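Local coordinates for PTS system, nitrogen regulatory IIA protein (Neisseria meningitidis, PDB 2A0J) that probably acts in nitrogen regulation as a IIA protein of the phosphotransferase system, with likely phosphotransferase and kinase-activating roles, at residues A[75-80]-A[102-107]. Sequence-based numbering, arbitrary orientation.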
loop_
_atom_site.group_PDB
_atom_site.type_symbol
_atom_site.label_atom_id
_atom_site.label_comp_id
_atom_site.label_asym_id
_atom_site.label_seq_id
_atom_site.Cartn_x
_atom_site.Cartn_y
_atom_site.Cartn_z
ATOM N N GLN A 75 -6.771 13.021 7.276
ATOM C CA GLN A 75 -5.360 13.113 6.964
ATOM C C GLN A 75 -4.929 11.817 6.314
ATOM O O GLN A 75 -5.251 10.737 6.795
ATOM C CB GLN A 75 -4.535 13.367 8.228
ATOM C CG GLN A 75 -3.038 13.424 7.962
ATOM C CD GLN A 75 -2.241 13.841 9.180
ATOM O OE1 GLN A 75 -2.400 13.275 10.262
ATOM N NE2 GLN A 75 -1.371 14.830 9.008
ATOM N N ALA A 76 -4.211 11.933 5.207
ATOM C CA ALA A 76 -3.735 10.761 4.492
ATOM C C ALA A 76 -2.901 9.855 5.392
ATOM O O ALA A 76 -2.190 10.314 6.283
ATOM C CB ALA A 76 -2.916 11.191 3.287
ATOM N N THR A 77 -2.994 8.557 5.152
ATOM C CA THR A 77 -2.240 7.593 5.929
ATOM C C THR A 77 -1.911 6.418 5.016
ATOM O O THR A 77 -2.671 6.111 4.093
ATOM C CB THR A 77 -3.054 7.110 7.147
ATOM O OG1 THR A 77 -2.229 6.281 7.973
ATOM C CG2 THR A 77 -4.293 6.335 6.696
ATOM N N GLY A 78 -0.772 5.776 5.258
ATOM C CA GLY A 78 -0.380 4.651 4.430
ATOM C C GLY A 78 0.368 3.562 5.174
ATOM O O GLY A 78 0.593 3.651 6.382
ATOM N N ALA A 79 0.748 2.520 4.445
ATOM C CA ALA A 79 1.484 1.404 5.020
ATOM C C ALA A 79 2.219 0.688 3.902
ATOM O O ALA A 79 1.895 0.860 2.725
ATOM C CB ALA A 79 0.533 0.438 5.715
ATOM N N PHE A 80 3.216 -0.109 4.267
ATOM C CA PHE A 80 3.965 -0.854 3.271
ATOM C C PHE A 80 4.113 -2.294 3.741
ATOM O O PHE A 80 4.435 -2.536 4.906
ATOM C CB PHE A 80 5.347 -0.235 3.055
ATOM C CG PHE A 80 6.105 -0.860 1.926
ATOM C CD1 PHE A 80 5.775 -0.564 0.605
ATOM C CD2 PHE A 80 7.111 -1.790 2.175
ATOM C CE1 PHE A 80 6.431 -1.189 -0.455
ATOM C CE2 PHE A 80 7.776 -2.421 1.120
ATOM C CZ PHE A 80 7.432 -2.119 -0.201
ATOM N N ILE A 102 -0.230 0.599 0.658
ATOM C CA ILE A 102 -1.638 0.968 0.826
ATOM C C ILE A 102 -1.767 2.428 1.212
ATOM O O ILE A 102 -0.998 2.928 2.023
ATOM C CB ILE A 102 -2.339 0.142 1.930
ATOM C CG1 ILE A 102 -2.024 -1.347 1.774
ATOM C CG2 ILE A 102 -3.841 0.371 1.862
ATOM C CD1 ILE A 102 -0.668 -1.759 2.349
ATOM N N LEU A 103 -2.747 3.108 0.628
ATOM C CA LEU A 103 -2.980 4.517 0.918
ATOM C C LEU A 103 -4.450 4.836 1.168
ATOM O O LEU A 103 -5.308 4.495 0.354
ATOM C CB LEU A 103 -2.488 5.390 -0.237
ATOM C CG LEU A 103 -2.684 6.890 0.013
ATOM C CD1 LEU A 103 -1.783 7.325 1.160
ATOM C CD2 LEU A 103 -2.369 7.692 -1.232
ATOM N N LEU A 104 -4.727 5.488 2.296
ATOM C CA LEU A 104 -6.086 5.909 2.658
ATOM C C LEU A 104 -6.092 7.445 2.665
ATOM O O LEU A 104 -5.367 8.074 3.440
ATOM C CB LEU A 104 -6.466 5.402 4.047
ATOM C CG LEU A 104 -7.650 4.450 4.186
ATOM C CD1 LEU A 104 -8.027 4.401 5.666
ATOM C CD2 LEU A 104 -8.844 4.913 3.346
ATOM N N VAL A 105 -6.917 8.052 1.818
ATOM C CA VAL A 105 -6.949 9.505 1.743
ATOM C C VAL A 105 -8.290 10.156 2.069
ATOM O O VAL A 105 -9.351 9.555 1.894
ATOM C CB VAL A 105 -6.506 9.980 0.334
ATOM C CG1 VAL A 105 -5.093 9.504 0.055
ATOM C CG2 VAL A 105 -7.456 9.443 -0.738
ATOM N N PRO A 106 -8.255 11.391 2.588
ATOM C CA PRO A 106 -9.517 12.068 2.903
ATOM C C PRO A 106 -10.215 12.407 1.586
ATOM O O PRO A 106 -9.598 12.353 0.522
ATOM C CB PRO A 106 -9.063 13.317 3.670
ATOM C CG PRO A 106 -7.672 13.563 3.157
ATOM C CD PRO A 106 -7.102 12.168 3.076
ATOM N N GLU A 107 -11.495 12.742 1.645
ATOM C CA GLU A 107 -12.216 13.085 0.431
ATOM C C GLU A 107 -12.217 14.604 0.266
ATOM O O GLU A 107 -13.184 15.265 0.643
ATOM C CB GLU A 107 -13.653 12.565 0.516
ATOM C CG GLU A 107 -14.262 12.196 -0.829
ATOM C CD GLU A 107 -15.760 11.970 -0.752
ATOM O OE1 GLU A 107 -16.329 11.431 -1.725
ATOM O OE2 GLU A 107 -16.372 12.342 0.274
#
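Thr77 and Leu104 stand side by side on one face of the sheet, pointing the same way, with CG2 of Thr77 3.6 Å from CB of Leu104. The threonine has OG1 anti to its backbone N (chi1 -173°), which leaves CG2 between N and the carbonyl carbon, turned to the leucine; OG1 itself hydrogen-bonds Glu36. Beneath the pair, two backbone bonds close a ring: Leu104 N gives an almost straight bond to Thr77 O (2.8 Å), and Thr77 N returns one to Leu104 O (3.0 Å). Ala79 and Ile102 form the next hydrogen-bonded pair on this face, and here the isoleucine does the reaching, its CD1 coming 4.2 Å from Ala79 CB and still closer to Ala79 O.

Strands 77-83 and 97-106 are the two central, antiparallel strands of the mixed sheet in this EIIA type 2 domain. Leu33 of helix 22-33 packs on all four of these side chains, while Val44, Cys47 and Leu48 of helix 41-52 cover Leu104 and Ile102.

On the other face, Gly78 faces Leu103 in a non-hydrogen-bonded pair, their CA atoms 4.4 Å apart. Leu103 holds CG anti to its backbone N (chi1 -179°), and its CD1 reaches Thr77 O at 3.3 Å. Past the paired residues, Pro106 CD touches the backbone just before strand 77-83, 3.6 Å from Ala76 N, while Leu104 O, already the acceptor of Thr77 N, also takes a CH...O contact from Ala76 CA at 3.3 Å.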